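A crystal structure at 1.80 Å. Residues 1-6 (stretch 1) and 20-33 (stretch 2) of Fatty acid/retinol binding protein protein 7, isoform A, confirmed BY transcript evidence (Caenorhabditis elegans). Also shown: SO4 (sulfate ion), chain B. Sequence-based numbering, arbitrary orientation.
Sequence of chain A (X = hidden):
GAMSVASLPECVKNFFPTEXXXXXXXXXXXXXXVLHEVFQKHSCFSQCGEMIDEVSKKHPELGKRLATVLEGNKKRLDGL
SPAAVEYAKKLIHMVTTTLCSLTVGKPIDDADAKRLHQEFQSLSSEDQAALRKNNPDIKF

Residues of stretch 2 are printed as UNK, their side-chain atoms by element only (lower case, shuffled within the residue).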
ATOM      1  N   GLY A   1     -17.372   1.523  -2.014  1.00 25.19           N
ATOM      2  CA  GLY A   1     -18.011   0.377  -1.284  1.00 23.26           C
ATOM      3  C   GLY A   1     -17.574   0.410   0.183  1.00 22.78           C
ATOM      4  O   GLY A   1     -17.457   1.513   0.763  1.00 22.77           O
ATOM      5  N   ALA A   2     -17.343  -0.759   0.793  1.00 20.74           N
ATOM      6  CA  ALA A   2     -17.030  -0.758   2.223  1.00 20.03           C
ATOM      7  C   ALA A   2     -15.787   0.096   2.578  1.00 19.37           C
ATOM      8  O   ALA A   2     -15.759   0.790   3.634  1.00 17.41           O
ATOM      9  CB  ALA A   2     -16.860  -2.154   2.719  1.00 19.51           C
ATOM     10  N   MET A   3     -14.737   0.015   1.749  1.00 19.36           N
ATOM     11  CA  MET A   3     -13.493   0.690   2.113  1.00 19.62           C
ATOM     12  C   MET A   3     -13.389   2.215   2.009  1.00 20.87           C
ATOM     13  O   MET A   3     -12.639   2.832   2.774  1.00 23.71           O
ATOM     14  CB  MET A   3     -12.318   0.012   1.432  1.00 19.14           C
ATOM     15  CG  MET A   3     -12.065  -1.360   2.042  1.00 19.25           C
ATOM     16  SD  MET A   3     -11.324  -1.229   3.717  1.00 24.07           S
ATOM     17  CE  MET A   3      -9.797  -0.366   3.332  1.00 23.57           C
ATOM     18  N   SER A   4     -14.104   2.838   1.086  1.00 20.96           N
ATOM     19  CA  SER A   4     -14.022   4.296   0.890  1.00 18.83           C
ATOM     20  C   SER A   4     -12.619   4.751   0.380  1.00 17.02           C
ATOM     21  O   SER A   4     -12.154   5.832   0.740  1.00 14.73           O
ATOM     22  CB  SER A   4     -14.374   5.099   2.166  1.00 19.69           C
ATOM     23  OG  SER A   4     -15.622   4.782   2.771  1.00 22.92           O
ATOM     24  N   VAL A   5     -11.976   3.975  -0.476  1.00 15.76           N
ATOM     25  CA  VAL A   5     -10.693   4.436  -1.124  1.00 15.44           C
ATOM     26  C   VAL A   5     -10.786   5.789  -1.823  1.00 14.57           C
ATOM     27  O   VAL A   5      -9.840   6.573  -1.840  1.00 14.65           O
ATOM     28  CB  VAL A   5     -10.218   3.409  -2.183  1.00 18.00           C
ATOM     29  CG1 VAL A   5      -9.148   4.040  -3.087  1.00 16.68           C
ATOM     30  CG2 VAL A   5      -9.629   2.151  -1.440  1.00 20.97           C
ATOM     31  N   ALA A   6     -11.933   6.080  -2.406  1.00 13.94           N
ATOM     32  CA  ALA A   6     -12.090   7.318  -3.132  1.00 12.92           C
ATOM     33  C   ALA A   6     -12.022   8.547  -2.241  1.00 12.56           C
ATOM     34  O   ALA A   6     -11.766   9.664  -2.731  1.00 12.92           O
ATOM     35  CB  ALA A   6     -13.421   7.310  -3.872  1.00 15.15           C
ATOM     36  N   UNK A  20      -2.874  -3.042  -4.341  1.00  9.00           N
ATOM     37  CA  UNK A  20      -3.520  -2.522  -3.119  1.00  9.87           C
ATOM     38  C   UNK A  20      -4.917  -2.009  -3.429  1.00 11.30           C
ATOM     39  O   UNK A  20      -5.816  -2.261  -2.648  1.00 11.25           O
ATOM     40  c   UNK A  20      -2.711  -1.406  -2.411  1.00  8.90           C
ATOM     41  o   UNK A  20      -0.167  -2.501  -2.921  1.00 12.54           O
ATOM     42  c   UNK A  20      -0.427  -2.399  -1.722  1.00 10.40           C
ATOM     43  n   UNK A  20       0.435  -2.719  -0.797  1.00 12.60           N
ATOM     44  c   UNK A  20      -1.796  -1.895  -1.224  1.00  7.88           C
ATOM     45  N   UNK A  21      -5.080  -1.268  -4.538  1.00 10.18           N
ATOM     46  CA  UNK A  21      -6.379  -0.682  -4.864  1.00 11.55           C
ATOM     47  C   UNK A  21      -7.371  -1.761  -5.227  1.00 12.57           C
ATOM     48  O   UNK A  21      -8.544  -1.673  -4.808  1.00 13.28           O
ATOM     49  c   UNK A  21      -6.308   2.437  -4.682  1.00 14.54           C
ATOM     50  c   UNK A  21      -5.509   1.602  -5.682  1.00  9.11           C
ATOM     51  c   UNK A  21      -5.190   2.527  -6.926  1.00 11.57           C
ATOM     52  c   UNK A  21      -6.247   0.313  -6.033  1.00 10.32           C
ATOM     53  N   UNK A  22      -6.930  -2.778  -5.969  1.00 11.54           N
ATOM     54  CA  UNK A  22      -7.842  -3.855  -6.385  1.00 11.71           C
ATOM     55  C   UNK A  22      -8.231  -4.624  -5.171  1.00 12.03           C
ATOM     56  O   UNK A  22      -9.421  -5.011  -5.050  1.00 11.39           O
ATOM     57  c   UNK A  22      -7.063  -4.207  -8.844  1.00 14.12           C
ATOM     58  c   UNK A  22      -6.290  -5.091  -9.838  1.00 19.41           C
ATOM     59  c   UNK A  22      -7.185  -4.828  -7.410  1.00 12.31           C
ATOM     60  o   UNK A  22      -6.419  -4.876 -11.049  1.00 20.48           O
ATOM     61  o   UNK A  22      -5.531  -5.994  -9.430  1.00 21.56           O
ATOM     62  N   UNK A  23      -7.280  -4.814  -4.246  1.00 11.08           N
ATOM     63  CA  UNK A  23      -7.632  -5.508  -2.983  1.00 10.72           C
ATOM     64  C   UNK A  23      -8.688  -4.692  -2.230  1.00 11.49           C
ATOM     65  O   UNK A  23      -9.690  -5.238  -1.738  1.00 12.94           O
ATOM     66  c   UNK A  23      -7.172  -7.220   1.771  1.00 10.78           C
ATOM     67  c   UNK A  23      -7.244  -8.081   0.694  1.00  9.60           C
ATOM     68  c   UNK A  23      -6.667  -6.276  -0.749  1.00  9.65           C
ATOM     69  c   UNK A  23      -6.985  -7.608  -0.557  1.00 10.00           C
ATOM     70  c   UNK A  23      -6.873  -5.915   1.613  1.00 11.46           C
ATOM     71  c   UNK A  23      -6.620  -5.437   0.363  1.00 12.04           C
ATOM     72  c   UNK A  23      -6.376  -5.731  -2.111  1.00  8.99           C
ATOM     73  N   UNK A  24      -8.479  -3.393  -2.107  1.00 12.15           N
ATOM     74  CA  UNK A  24      -9.425  -2.521  -1.314  1.00 14.63           C
ATOM     75  C   UNK A  24     -10.817  -2.513  -1.928  1.00 16.65           C
ATOM     76  O   UNK A  24     -11.798  -2.564  -1.208  1.00 17.02           O
ATOM     77  c   UNK A  24      -8.984  -1.082  -1.222  1.00 14.38           C
ATOM     78  o   UNK A  24      -7.731  -1.002  -0.615  1.00 22.02           O
ATOM     79  N   UNK A  25     -10.885  -2.451  -3.256  1.00 17.85           N
ATOM     80  CA  UNK A  25     -12.159  -2.534  -3.978  1.00 20.12           C
ATOM     81  C   UNK A  25     -12.912  -3.826  -3.749  1.00 20.37           C
ATOM     82  O   UNK A  25     -14.161  -3.858  -3.768  1.00 22.53           O
ATOM     83  c   UNK A  25     -11.890  -2.456  -5.486  1.00 21.62           C
ATOM     84  o   UNK A  25     -11.651  -1.120  -5.842  1.00 25.51           O
ATOM     85  N   UNK A  26     -12.160  -4.889  -3.548  1.00 19.02           N
ATOM     86  CA  UNK A  26     -12.716  -6.208  -3.448  1.00 17.81           C
ATOM     87  C   UNK A  26     -13.369  -6.437  -2.090  1.00 17.81           C
ATOM     88  O   UNK A  26     -14.179  -7.361  -1.980  1.00 18.44           O
ATOM     89  o   UNK A  26     -10.899  -7.608  -2.533  1.00 15.62           O
ATOM     90  c   UNK A  26     -11.650  -7.283  -3.711  1.00 17.57           C
ATOM     91  N   UNK A  27     -13.010  -5.657  -1.054  1.00 16.55           N
ATOM     92  CA  UNK A  27     -13.435  -5.919   0.319  1.00 15.33           C
ATOM     93  C   UNK A  27     -14.949  -5.771   0.398  1.00 15.16           C
ATOM     94  O   UNK A  27     -15.478  -4.703   0.092  1.00 14.89           O
ATOM     95  c   UNK A  27     -13.336  -5.086   2.751  1.00 16.50           C
ATOM     96  c   UNK A  27     -12.838  -4.870   1.320  1.00 14.80           C
ATOM     97  c   UNK A  27     -10.749  -6.320   1.359  1.00 16.41           C
ATOM     98  c   UNK A  27     -11.308  -4.912   1.351  1.00 15.74           C
ATOM     99  N   UNK A  28     -15.631  -6.831   0.826  1.00 14.32           N
ATOM    100  CA  UNK A  28     -17.092  -6.820   0.991  1.00 15.39           C
ATOM    101  C   UNK A  28     -17.467  -6.244   2.346  1.00 15.02           C
ATOM    102  O   UNK A  28     -16.604  -6.016   3.217  1.00 14.77           O
ATOM    103  c   UNK A  28     -17.647  -8.266   0.934  1.00 15.45           C
ATOM    104  o   UNK A  28     -17.034  -9.030   1.981  1.00 16.88           O
ATOM    105  c   UNK A  28     -17.388  -8.957  -0.397  1.00 16.23           C
ATOM    106  N   UNK A  29     -18.770  -6.060   2.579  1.00 14.56           N
ATOM    107  CA  UNK A  29     -19.180  -5.401   3.798  1.00 15.24           C
ATOM    108  C   UNK A  29     -18.872  -6.309   4.972  1.00 14.46           C
ATOM    109  O   UNK A  29     -18.578  -5.803   6.090  1.00 15.19           O
ATOM    110  c   UNK A  29     -20.700  -5.081   3.771  1.00 16.85           C
ATOM    111  N   UNK A  30     -18.944  -7.626   4.758  1.00 12.38           N
ATOM    112  CA  UNK A  30     -18.634  -8.531   5.907  1.00 13.97           C
ATOM    113  C   UNK A  30     -17.119  -8.756   6.117  1.00 13.31           C
ATOM    114  O   UNK A  30     -16.694  -9.134   7.230  1.00 12.68           O
ATOM    115  c   UNK A  30     -19.340  -9.880   5.799  1.00 14.24           C
ATOM    116  o   UNK A  30     -19.063 -10.262   3.509  1.00 21.29           O
ATOM    117  o   UNK A  30     -18.218 -11.760   4.838  1.00 23.25           O
ATOM    118  c   UNK A  30     -18.852 -10.694   4.639  1.00 18.40           C
ATOM    119  N   UNK A  31     -16.323  -8.464   5.080  1.00 12.38           N
ATOM    120  CA  UNK A  31     -14.844  -8.561   5.173  1.00 12.82           C
ATOM    121  C   UNK A  31     -14.151  -7.409   5.898  1.00 13.62           C
ATOM    122  O   UNK A  31     -13.169  -7.614   6.634  1.00 11.27           O
ATOM    123  o   UNK A  31     -13.892  -9.163   1.129  1.00 17.51           O
ATOM    124  c   UNK A  31     -14.256  -8.716   3.789  1.00 13.53           C
ATOM    125  c   UNK A  31     -14.484 -10.157   3.218  1.00 16.37           C
ATOM    126  c   UNK A  31     -14.216 -10.209   1.738  1.00 18.42           C
ATOM    127  o   UNK A  31     -14.302 -11.296   1.132  1.00 19.92           O
ATOM    128  N   UNK A  32     -14.666  -6.193   5.702  1.00 14.03           N
ATOM    129  CA  UNK A  32     -14.048  -5.042   6.321  1.00 15.27           C
ATOM    130  C   UNK A  32     -13.904  -5.193   7.851  1.00 14.22           C
ATOM    131  O   UNK A  32     -12.860  -4.889   8.401  1.00 14.60           O
ATOM    132  c   UNK A  32     -14.063  -0.046   6.641  1.00 15.04           C
ATOM    133  n   UNK A  32     -14.929   1.150   6.385  1.00 13.97           N
ATOM    134  c   UNK A  32     -14.776  -3.751   5.935  1.00 15.30           C
ATOM    135  c   UNK A  32     -14.700  -1.252   5.984  1.00 18.78           C
ATOM    136  c   UNK A  32     -14.030  -2.541   6.413  1.00 16.68           C
ATOM    137  N   UNK A  33     -14.959  -5.673   8.544  1.00 14.02           N
ATOM    138  CA  UNK A  33     -14.820  -5.749   9.996  1.00 14.21           C
ATOM    139  C   UNK A  33     -13.756  -6.773  10.419  1.00 13.57           C
ATOM    140  O   UNK A  33     -13.228  -6.664  11.519  1.00 12.83           O
ATOM    141  c   UNK A  33     -17.132  -5.878   9.422  1.00 16.16           C
ATOM    142  c   UNK A  33     -16.207  -6.206  10.491  1.00 15.03           C
ATOM    143  c   UNK A  33     -16.354  -5.790   8.086  1.00 14.34           C
TER
HETATM  144  S   SO4 B1139     -17.109   5.045  -2.109  1.00 45.21           S
HETATM  145  O1  SO4 B1139     -17.124   4.404  -0.812  1.00 46.00           O
HETATM  146  O2  SO4 B1139     -16.839   4.037  -3.132  1.00 47.71           O
HETATM  147  O3  SO4 B1139     -18.395   5.708  -2.343  1.00 46.42           O
HETATM  148  O4  SO4 B1139     -15.987   5.995  -2.061  1.00 48.70           O
HETATM  149  O   HOH W   1     -17.935  -3.131  -0.574  1.00 23.87           O
HETATM  150  O   HOH W   2     -14.309  -2.047  -0.389  1.00 18.94           O

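Position 20 carries three carbons in a row, the last bearing one oxygen and one nitrogen, and stays clear of stretch 1: an amide, Q20, buried, with both polar atoms hydrogen-bonded elsewhere in the structure. Position 21 has four carbons forked at the second; its CB points sideways, yet its end comes nearer, and one terminal carbon of the fork lies 3.6 Å from CG1 of V5. It is L21, an apolar match. Position 22, three carbons ending in two oxygens, touches nothing on stretch 1 and is E22, a charged group suited to its exposed place. At position 23 one carbon leads to a six-carbon ring with no oxygen: F23, buried, but not against stretch 1.

Position 24 has one carbon and one oxygen, and its carbon is 3.3 Å from CG2 of V5. It is S24, a small residue that fits this close approach; its OG returns to the helix, donating to O of Q20 at 3.1 Å, so the buried hydroxyl is satisfied. Positions 25 and 26 have the same two atoms and point away. They are S25, whose OG bonds weakly to O of L21 (3.3 Å), and S26, whose OG donates to O of F23 (2.8 Å); serine suits both, its short hydroxyl having a backbone carbonyl within reach.

Position 27 has four carbons forked at the first, one arm two carbons long, and its CB lies 3.7 Å from CG of M3: I27, giving that thioether chain an apolar neighbour. Position 28 has one carbon bearing an oxygen and a carbon; its side chain points away from stretch 1, while its backbone O lies 3.9 Å from CB of A2. It is T28. Position 29 has a single carbon, and its CA sits 4.1 Å from CB of A2: A29, whose methyl adds little bulk at this close approach. Position 30, two carbons ending in two oxygens, is D30, without contact to stretch 1; its OD1 accepts from OG1 of T28 at 2.8 Å. Position 31 has one carbon more and does not touch stretch 1: E31, whose OE1 accepts from N of T28 at 2.9 Å, which ties down the turn.

Position 32 has four carbons in a row ending in nitrogen, the nitrogen 2.9 Å from O of A2: K32, fully extended, its NZ donating to that carbonyl while its CG passes 4.0 Å from SD of M3. Position 33, three carbons closing onto the backbone N, is P33, without contact to stretch 1, its ring suited to an exposed place where no side-chain hydrogen bond is needed.

The contact thus joins apolar pairs, M3 with I27 and V5 with L21, to one direct hydrogen bond, from K32, while CB of A2 rests against backbone and the chain of K32. Two waters extend it: one links N of A2 to O of I27, the other N of M3 to O of S24 and I27.

Stretch 2 (20-33) QLEFSSSITADEKP
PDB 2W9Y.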